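Local coordinates for peptidase S15/CocE/NonD (Thaumarchaeota archaeon SCGC AB-539-E09, PDB 4PF1), which is an alpha/beta-hydrolase-fold serine peptidase of the S15 family that acts as an aminopeptidase, probably cleaving residues from the N-termini of peptides, at residues A421-D426 and R609-A614; R491-T496 and Y616-E621; G498-W503 and D585-T590. All coordinates share one frame; numbering follows the deposited sequence.

Overall arrangement
All three contacts lie within the beta-rich C-terminal non-catalytic domain of the S15 family, on the same side of the chain's centre. Interactions 1 and 2, with centres about 9 Å apart, share the long broken strand 606-625: residues 609-614 pair with strand 425-430, and residues 616-621 with strand 489-496, and their segments alternate along the chain. Interaction 3 is about 17 Å from interaction 2 and 22 Å from interaction 1, centre to centre; both its segments fall between those of the other two. It joins the start of strand 502-510, in a second antiparallel sheet, to a loop, and Trp-503 brings that sheet against Leu-492 and Ala-494 of the first.

Interaction 1. Residues A421-D426 and R609-A614; sequences AKQAFD and RVWRTA
Phe-425 packs against Trp-611 and Arg-609, which share one side of its ring plane, on one face of an antiparallel strand pair. Its CG sits between the backbone N and the carbonyl carbon (chi1 53°), and its CB lies 3.8 Å from the centroid of the Trp-611 five-membered ring, almost on the ring normal. The two side chains run side by side in the same direction, with Phe-425 CD2 3.6 Å from Trp-611 CZ2 and the ring planes 41° apart. Arg-609, extended from CG to NE, lays CD and then its guanidinium over a face of the phenyl ring, the planes only 17° apart; its NE also forms a salt bridge with Glu-427. On the other face, Arg-612 grips Asp-426 side-on: NE meets OD2 at 2.7 Å and NH2 meets OD1 at 3.0 Å. Both carboxylate oxygens lie near the guanidinium plane, but the nitrogens approach from above the carboxylate plane. Two backbone bonds join Asp-426 and Val-610, and Arg-612 N donates to Ala-424 O at 3.1 Å. Toward the exposed residues 421-423 the contact thins: Gln-423 CG touches Trp-611 CZ3 (3.7 Å), Thr-613 CG2 rests 3.3 Å from Lys-422 O, and Ala-421 meets Ala-614. Here residues 609-611 of strand 606-625 run between strands 425-430 and 489-496, while strand 471-474 packs on Asp-426 and Val-610, with Trp-473 NE1 donating to Asp-426 OD2.

Interaction 2. Residues R491-T496 and Y616-E621; sequences RLFAST and YPTAIE
Arg-491 reaches across to Glu-621 and Pro-617 with a chain that starts extended and then bends. CD continues outward, and the turn at chi3 (74°) swings NE aside. NH1 donates to Glu-621 OE2 at 2.8 Å, the oxygen lying in the guanidinium plane and using its anti lone pair; the two side chains cross at about a right angle. NH2 makes a weak bond to Pro-617 O. Asp-405 gives NH1 a second acidic partner, and Tyr-403 OH bonds the other Glu-621 oxygen, OE1. In the backbone, Arg-491 and Ala-619 form an antiparallel hydrogen-bonded pair, part of the antiparallel sheet in which strand 489-496 also borders strand 553-558. Before Ala-619 the regular pairing gives way to side-chain bonding: Thr-618 OG1, anti to its carbonyl carbon (chi1 -66°), accepts from Phe-493 N at 2.9 Å and is also bonded to Trp-611 O, linking both neighbouring backbones. Its CG2 lies alongside Leu-492, 3.8 Å from CD1. Phe-493 carries the apolar side: Tyr-616 CA sits over its ring face, 3.8 Å from the centroid, and Pro-617 CD approaches CE2 to 3.5 Å. The Tyr-616 side chain crosses Phe-493 at about a right angle, bringing its CD1 within 3.6 Å of Phe-493 CD1.

Interaction 3. Residues G498-W503 and D585-T590; sequences GSDADW and DRNPQT
Asn-587 projects its side chain between Asp-500 and Asp-502. Its CB packs 3.5 Å from Asp-502 OD2, and CG, anti to the backbone N (chi1 -168°), faces the Asp-500 carboxylate and Ala-501 N. From there the amide divides its work. OD1 lies 3.3 Å from Asp-500 CB and accepts from Gln-589 N at 3.0 Å, in plane and on a lone pair, closing an Asx turn that shapes the loop 585-590. ND2 donates to two acids, Asp-500 OD1 and Asp-502 OD1, each 3.1 Å away. Both carboxylates stand nearly perpendicular to the amide and are met from above their planes. This loop, between strands 571-577 and 606-625, thereby fastens onto the start of strand 502-510 in the C-terminal beta domain. Asp-500 OD1 also takes Ala-501 N, from the same face as ND2. Arg-536 and Arg-534 form salt bridges with the OD2 atoms of Asp-500 and Asp-502, which would be expected to offset the negative charge. One water bridges Asp-500 OD2 to Thr-590 O, and another joins Asp-502 N to Gln-589 OE1, which also bonds Ser-430 OG. At the other end, Gly-498 CA makes a CA-H...O contact of 3.2 Å with Gln-589 O, and Ser-499 N donates to that same oxygen.

Interaction 1. Residues A421-D426 and R609-A614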
loop_
_atom_site.group_PDB
_atom_site.type_symbol
_atom_site.label_atom_id
_atom_site.label_comp_id
_atom_site.label_asym_id
_atom_site.label_seq_id
_atom_site.Cartn_x
_atom_site.Cartn_y
_atom_site.Cartn_z
ATOM N N ALA A 421 45.410 6.820 -30.328
ATOM C CA ALA A 421 46.689 6.812 -29.606
ATOM C C ALA A 421 46.832 7.956 -28.593
ATOM O O ALA A 421 47.403 7.737 -27.521
ATOM C CB ALA A 421 47.841 6.859 -30.592
ATOM N N LYS A 422 46.338 9.175 -28.935
ATOM C CA LYS A 422 46.450 10.389 -28.097
ATOM C C LYS A 422 46.018 10.151 -26.638
ATOM O O LYS A 422 45.135 9.327 -26.378
ATOM C CB LYS A 422 45.643 11.558 -28.701
ATOM C CG LYS A 422 44.139 11.294 -28.804
ATOM C CD LYS A 422 43.395 12.422 -29.483
ATOM C CE LYS A 422 41.916 12.134 -29.545
ATOM N NZ LYS A 422 41.178 13.180 -30.295
ATOM N N GLN A 423 46.646 10.883 -25.696
ATOM C CA GLN A 423 46.349 10.801 -24.268
ATOM C C GLN A 423 44.871 11.093 -24.018
ATOM O O GLN A 423 44.345 12.105 -24.488
ATOM C CB GLN A 423 47.238 11.768 -23.469
ATOM C CG GLN A 423 47.102 11.609 -21.956
ATOM C CD GLN A 423 47.879 12.654 -21.207
ATOM O OE1 GLN A 423 49.061 12.477 -20.891
ATOM N NE2 GLN A 423 47.225 13.761 -20.886
ATOM N N ALA A 424 44.195 10.171 -23.318
ATOM C CA ALA A 424 42.774 10.268 -23.006
ATOM C C ALA A 424 42.434 9.431 -21.779
ATOM O O ALA A 424 42.880 8.284 -21.654
ATOM C CB ALA A 424 41.934 9.815 -24.198
ATOM N N PHE A 425 41.662 10.024 -20.867
ATOM C CA PHE A 425 41.202 9.394 -19.635
ATOM C C PHE A 425 40.048 10.186 -19.045
ATOM O O PHE A 425 39.866 11.359 -19.379
ATOM C CB PHE A 425 42.351 9.273 -18.594
ATOM C CG PHE A 425 43.096 10.557 -18.290
ATOM C CD1 PHE A 425 42.599 11.469 -17.362
ATOM C CD2 PHE A 425 44.319 10.831 -18.893
ATOM C CE1 PHE A 425 43.289 12.653 -17.081
ATOM C CE2 PHE A 425 45.012 12.012 -18.606
ATOM C CZ PHE A 425 44.493 12.912 -17.701
ATOM N N ASP A 426 39.288 9.557 -18.154
ATOM C CA ASP A 426 38.231 10.216 -17.394
ATOM C C ASP A 426 38.676 10.265 -15.945
ATOM O O ASP A 426 39.153 9.259 -15.418
ATOM C CB ASP A 426 36.890 9.494 -17.562
ATOM C CG ASP A 426 36.420 9.464 -18.997
ATOM O OD1 ASP A 426 36.067 10.543 -19.531
ATOM O OD2 ASP A 426 36.449 8.375 -19.605
ATOM N N ARG A 609 41.768 7.782 -12.351
ATOM C CA ARG A 609 41.712 7.990 -13.795
ATOM C C ARG A 609 41.475 6.689 -14.532
ATOM O O ARG A 609 42.282 5.769 -14.415
ATOM C CB ARG A 609 43.015 8.631 -14.303
ATOM C CG ARG A 609 43.186 10.095 -13.957
ATOM C CD ARG A 609 44.570 10.565 -14.351
ATOM N NE ARG A 609 44.794 11.967 -14.005
ATOM C CZ ARG A 609 45.935 12.613 -14.216
ATOM N NH1 ARG A 609 46.965 11.992 -14.777
ATOM N NH2 ARG A 609 46.055 13.887 -13.870
ATOM N N VAL A 610 40.384 6.617 -15.310
ATOM C CA VAL A 610 40.095 5.462 -16.154
ATOM C C VAL A 610 40.558 5.822 -17.575
ATOM O O VAL A 610 39.962 6.686 -18.228
ATOM C CB VAL A 610 38.611 5.014 -16.079
ATOM C CG1 VAL A 610 38.277 4.016 -17.183
ATOM C CG2 VAL A 610 38.294 4.422 -14.706
ATOM N N TRP A 611 41.671 5.208 -18.009
ATOM C CA TRP A 611 42.313 5.502 -19.289
ATOM C C TRP A 611 41.634 4.799 -20.467
ATOM O O TRP A 611 41.145 3.681 -20.329
ATOM C CB TRP A 611 43.803 5.149 -19.223
ATOM C CG TRP A 611 44.602 6.121 -18.398
ATOM C CD1 TRP A 611 44.547 6.292 -17.044
ATOM C CD2 TRP A 611 45.563 7.069 -18.883
ATOM N NE1 TRP A 611 45.408 7.293 -16.657
ATOM C CE2 TRP A 611 46.042 7.791 -17.767
ATOM C CE3 TRP A 611 46.073 7.374 -20.157
ATOM C CZ2 TRP A 611 47.033 8.774 -17.881
ATOM C CZ3 TRP A 611 47.041 8.362 -20.271
ATOM C CH2 TRP A 611 47.502 9.058 -19.144
ATOM N N ARG A 612 41.609 5.473 -21.627
ATOM C CA ARG A 612 40.963 4.985 -22.850
ATOM C C ARG A 612 41.772 5.415 -24.081
ATOM O O ARG A 612 41.405 6.364 -24.783
ATOM C CB ARG A 612 39.504 5.488 -22.935
ATOM C CG ARG A 612 39.295 6.888 -22.351
ATOM C CD ARG A 612 37.913 7.412 -22.637
ATOM N NE ARG A 612 37.695 8.714 -22.007
ATOM C CZ ARG A 612 37.948 9.881 -22.589
ATOM N NH1 ARG A 612 38.431 9.924 -23.826
ATOM N NH2 ARG A 612 37.714 11.015 -21.943
ATOM N N THR A 613 42.914 4.743 -24.300
ATOM C CA THR A 613 43.836 5.025 -25.408
ATOM C C THR A 613 44.155 3.727 -26.154
ATOM O O THR A 613 43.777 2.658 -25.687
ATOM C CB THR A 613 45.135 5.685 -24.877
ATOM O OG1 THR A 613 45.826 4.758 -24.040
ATOM C CG2 THR A 613 44.881 6.977 -24.116
ATOM N N ALA A 614 44.874 3.814 -27.293
ATOM C CA ALA A 614 45.294 2.633 -28.063
ATOM C C ALA A 614 46.128 1.680 -27.186
ATOM O O ALA A 614 45.916 0.465 -27.224
ATOM C CB ALA A 614 46.099 3.064 -29.283
#

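Interaction 2. Residues R491-T496 and Y616-E621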
loop_
_atom_site.group_PDB
_atom_site.type_symbol
_atom_site.label_atom_id
_atom_site.label_comp_id
_atom_site.label_asym_id
_atom_site.label_seq_id
_atom_site.Cartn_x
_atom_site.Cartn_y
_atom_site.Cartn_z
ATOM N N ARG A 491 38.057 -5.127 -18.684
ATOM C CA ARG A 491 39.481 -4.917 -18.899
ATOM C C ARG A 491 39.732 -3.463 -18.581
ATOM O O ARG A 491 39.510 -2.595 -19.425
ATOM C CB ARG A 491 39.896 -5.297 -20.330
ATOM C CG ARG A 491 41.408 -5.376 -20.518
ATOM C CD ARG A 491 41.784 -5.815 -21.918
ATOM N NE ARG A 491 41.578 -4.752 -22.904
ATOM C CZ ARG A 491 40.652 -4.785 -23.858
ATOM N NH1 ARG A 491 39.849 -5.836 -23.978
ATOM N NH2 ARG A 491 40.526 -3.771 -24.704
ATOM N N LEU A 492 40.033 -3.184 -17.311
ATOM C CA LEU A 492 40.165 -1.826 -16.816
ATOM C C LEU A 492 41.616 -1.381 -16.713
ATOM O O LEU A 492 42.416 -2.016 -16.029
ATOM C CB LEU A 492 39.470 -1.710 -15.443
ATOM C CG LEU A 492 39.541 -0.344 -14.751
ATOM C CD1 LEU A 492 38.512 0.624 -15.335
ATOM C CD2 LEU A 492 39.351 -0.486 -13.254
ATOM N N PHE A 493 41.938 -0.268 -17.385
ATOM C CA PHE A 493 43.241 0.379 -17.304
ATOM C C PHE A 493 43.049 1.630 -16.474
ATOM O O PHE A 493 42.388 2.574 -16.920
ATOM C CB PHE A 493 43.799 0.696 -18.704
ATOM C CG PHE A 493 44.211 -0.515 -19.507
ATOM C CD1 PHE A 493 45.501 -1.026 -19.414
ATOM C CD2 PHE A 493 43.318 -1.134 -20.372
ATOM C CE1 PHE A 493 45.890 -2.130 -20.177
ATOM C CE2 PHE A 493 43.697 -2.258 -21.108
ATOM C CZ PHE A 493 44.984 -2.743 -21.014
ATOM N N ALA A 494 43.510 1.599 -15.220
ATOM C CA ALA A 494 43.273 2.707 -14.309
ATOM C C ALA A 494 44.502 3.088 -13.486
ATOM O O ALA A 494 45.334 2.238 -13.162
ATOM C CB ALA A 494 42.118 2.373 -13.381
ATOM N N SER A 495 44.589 4.376 -13.130
ATOM C CA SER A 495 45.644 4.908 -12.278
ATOM C C SER A 495 45.032 5.590 -11.059
ATOM O O SER A 495 43.936 6.144 -11.146
ATOM C CB SER A 495 46.530 5.884 -13.050
ATOM O OG SER A 495 45.853 7.093 -13.353
ATOM N N THR A 496 45.733 5.536 -9.928
ATOM C CA THR A 496 45.317 6.194 -8.690
ATOM C C THR A 496 46.490 6.970 -8.114
ATOM O O THR A 496 47.636 6.537 -8.252
ATOM C CB THR A 496 44.741 5.179 -7.666
ATOM O OG1 THR A 496 44.446 5.870 -6.444
ATOM C CG2 THR A 496 45.691 4.011 -7.375
ATOM N N TYR A 616 46.187 1.776 -23.671
ATOM C CA TYR A 616 45.375 1.383 -22.511
ATOM C C TYR A 616 43.859 1.393 -22.861
ATOM O O TYR A 616 43.140 2.301 -22.426
ATOM C CB TYR A 616 45.658 2.315 -21.309
ATOM C CG TYR A 616 47.123 2.481 -20.957
ATOM C CD1 TYR A 616 47.871 1.411 -20.472
ATOM C CD2 TYR A 616 47.736 3.729 -21.014
ATOM C CE1 TYR A 616 49.208 1.565 -20.111
ATOM C CE2 TYR A 616 49.074 3.898 -20.654
ATOM C CZ TYR A 616 49.808 2.810 -20.206
ATOM O OH TYR A 616 51.125 2.969 -19.842
ATOM N N PRO A 617 43.345 0.412 -23.651
ATOM C CA PRO A 617 41.923 0.461 -24.025
ATOM C C PRO A 617 40.992 -0.197 -22.998
ATOM O O PRO A 617 40.762 -1.414 -23.043
ATOM C CB PRO A 617 41.888 -0.256 -25.381
ATOM C CG PRO A 617 43.058 -1.188 -25.355
ATOM C CD PRO A 617 44.032 -0.731 -24.294
ATOM N N THR A 618 40.427 0.622 -22.083
ATOM C CA THR A 618 39.450 0.141 -21.105
ATOM C C THR A 618 38.180 -0.244 -21.853
ATOM O O THR A 618 37.682 0.543 -22.665
ATOM C CB THR A 618 39.190 1.190 -20.015
ATOM O OG1 THR A 618 40.381 1.370 -19.249
ATOM C CG2 THR A 618 38.025 0.810 -19.095
ATOM N N ALA A 619 37.691 -1.477 -21.623
ATOM C CA ALA A 619 36.502 -1.998 -22.293
ATOM C C ALA A 619 35.869 -3.129 -21.519
ATOM O O ALA A 619 36.528 -3.768 -20.696
ATOM C CB ALA A 619 36.871 -2.496 -23.688
ATOM N N ILE A 620 34.598 -3.413 -21.825
ATOM C CA ILE A 620 33.889 -4.571 -21.297
ATOM C C ILE A 620 33.935 -5.638 -22.378
ATOM O O ILE A 620 33.530 -5.381 -23.516
ATOM C CB ILE A 620 32.428 -4.242 -20.864
ATOM C CG1 ILE A 620 32.360 -3.067 -19.849
ATOM C CG2 ILE A 620 31.695 -5.500 -20.350
ATOM C CD1 ILE A 620 33.140 -3.239 -18.540
ATOM N N GLU A 621 34.485 -6.806 -22.048
ATOM C CA GLU A 621 34.560 -7.926 -22.980
ATOM C C GLU A 621 33.281 -8.730 -22.839
ATOM O O GLU A 621 33.091 -9.409 -21.828
ATOM C CB GLU A 621 35.809 -8.783 -22.710
ATOM C CG GLU A 621 37.121 -8.018 -22.819
ATOM C CD GLU A 621 38.367 -8.778 -22.399
ATOM O OE1 GLU A 621 38.247 -9.952 -21.977
ATOM O OE2 GLU A 621 39.472 -8.198 -22.502
#

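Interaction 3. Residues G498-W503 and D585-T590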
loop_
_atom_site.group_PDB
_atom_site.type_symbol
_atom_site.label_atom_id
_atom_site.label_comp_id
_atom_site.label_asym_id
_atom_site.label_seq_id
_atom_site.Cartn_x
_atom_site.Cartn_y
_atom_site.Cartn_z
ATOM N N GLY A 498 46.898 7.201 -5.024
ATOM C CA GLY A 498 47.145 6.449 -3.796
ATOM C C GLY A 498 47.928 5.162 -4.010
ATOM O O GLY A 498 48.387 4.893 -5.125
ATOM N N SER A 499 48.097 4.357 -2.937
ATOM C CA SER A 499 48.853 3.093 -2.992
ATOM C C SER A 499 47.940 1.855 -2.882
ATOM O O SER A 499 48.429 0.722 -2.897
ATOM C CB SER A 499 49.946 3.052 -1.927
ATOM O OG SER A 499 49.559 3.678 -0.717
ATOM N N ASP A 500 46.618 2.081 -2.808
ATOM C CA ASP A 500 45.595 1.028 -2.800
ATOM C C ASP A 500 44.285 1.614 -3.329
ATOM O O ASP A 500 44.117 2.835 -3.310
ATOM C CB ASP A 500 45.411 0.409 -1.394
ATOM C CG ASP A 500 44.833 -1.009 -1.394
ATOM O OD1 ASP A 500 44.269 -1.428 -2.434
ATOM O OD2 ASP A 500 44.924 -1.686 -0.351
ATOM N N ALA A 501 43.392 0.756 -3.873
ATOM C CA ALA A 501 42.113 1.198 -4.443
ATOM C C ALA A 501 41.166 0.051 -4.673
ATOM O O ALA A 501 41.599 -1.052 -4.981
ATOM C CB ALA A 501 42.343 1.922 -5.769
ATOM N N ASP A 502 39.864 0.331 -4.569
ATOM C CA ASP A 502 38.788 -0.588 -4.925
ATOM C C ASP A 502 38.206 -0.115 -6.236
ATOM O O ASP A 502 38.086 1.096 -6.440
ATOM C CB ASP A 502 37.697 -0.622 -3.838
ATOM C CG ASP A 502 37.993 -1.526 -2.661
ATOM O OD1 ASP A 502 38.967 -2.302 -2.739
ATOM O OD2 ASP A 502 37.259 -1.449 -1.658
ATOM N N TRP A 503 37.880 -1.039 -7.144
ATOM C CA TRP A 503 37.296 -0.654 -8.418
ATOM C C TRP A 503 35.983 -1.397 -8.622
ATOM O O TRP A 503 35.966 -2.627 -8.707
ATOM C CB TRP A 503 38.272 -0.893 -9.589
ATOM C CG TRP A 503 39.587 -0.172 -9.451
ATOM C CD1 TRP A 503 40.767 -0.698 -9.016
ATOM C CD2 TRP A 503 39.843 1.213 -9.730
ATOM N NE1 TRP A 503 41.749 0.265 -9.025
ATOM C CE2 TRP A 503 41.209 1.449 -9.456
ATOM C CE3 TRP A 503 39.056 2.275 -10.214
ATOM C CZ2 TRP A 503 41.807 2.704 -9.643
ATOM C CZ3 TRP A 503 39.648 3.518 -10.400
ATOM C CH2 TRP A 503 41.003 3.728 -10.102
ATOM N N ASP A 585 33.608 -2.831 3.141
ATOM C CA ASP A 585 34.378 -1.875 3.936
ATOM C C ASP A 585 35.190 -0.973 2.989
ATOM O O ASP A 585 35.465 -1.366 1.851
ATOM C CB ASP A 585 35.278 -2.578 4.977
ATOM C CG ASP A 585 36.376 -3.476 4.432
ATOM O OD1 ASP A 585 36.311 -3.845 3.241
ATOM O OD2 ASP A 585 37.272 -3.849 5.212
ATOM N N ARG A 586 35.496 0.253 3.424
ATOM C CA ARG A 586 36.221 1.211 2.587
ATOM C C ARG A 586 37.660 0.821 2.390
ATOM O O ARG A 586 38.331 0.404 3.343
ATOM C CB ARG A 586 36.199 2.617 3.203
ATOM C CG ARG A 586 34.824 3.201 3.434
ATOM C CD ARG A 586 34.895 4.400 4.357
ATOM N NE ARG A 586 35.522 4.084 5.645
ATOM C CZ ARG A 586 36.291 4.926 6.328
ATOM N NH1 ARG A 586 36.543 6.140 5.855
ATOM N NH2 ARG A 586 36.820 4.560 7.485
ATOM N N ASN A 587 38.166 1.032 1.176
ATOM C CA ASN A 587 39.583 0.891 0.921
ATOM C C ASN A 587 40.239 2.184 1.422
ATOM O O ASN A 587 39.748 3.271 1.095
ATOM C CB ASN A 587 39.862 0.647 -0.565
ATOM C CG ASN A 587 41.279 0.204 -0.842
ATOM O OD1 ASN A 587 42.248 0.933 -0.598
ATOM N ND2 ASN A 587 41.429 -1.003 -1.360
ATOM N N PRO A 588 41.292 2.107 2.273
ATOM C CA PRO A 588 41.908 3.348 2.793
ATOM C C PRO A 588 42.504 4.235 1.698
ATOM O O PRO A 588 42.626 5.444 1.889
ATOM C CB PRO A 588 42.998 2.835 3.745
ATOM C CG PRO A 588 42.628 1.415 4.037
ATOM C CD PRO A 588 41.971 0.907 2.802
ATOM N N GLN A 589 42.846 3.628 0.540
ATOM C CA GLN A 589 43.439 4.267 -0.645
ATOM C C GLN A 589 44.935 4.600 -0.404
ATOM O O GLN A 589 45.585 5.225 -1.240
ATOM C CB GLN A 589 42.610 5.463 -1.163
ATOM C CG GLN A 589 41.199 5.013 -1.564
ATOM C CD GLN A 589 40.321 6.035 -2.232
ATOM O OE1 GLN A 589 39.354 5.676 -2.905
ATOM N NE2 GLN A 589 40.567 7.319 -2.005
ATOM N N THR A 590 45.475 4.096 0.717
ATOM C CA THR A 590 46.898 4.040 1.057
ATOM C C THR A 590 47.129 2.600 1.478
ATOM O O THR A 590 46.238 2.012 2.100
ATOM C CB THR A 590 47.335 5.077 2.124
ATOM O OG1 THR A 590 46.795 4.738 3.399
ATOM C CG2 THR A 590 47.001 6.514 1.745
HETATM O O HOH W 1 45.398 -0.554 2.018
HETATM O O HOH W 2 39.045 2.790 -3.233
#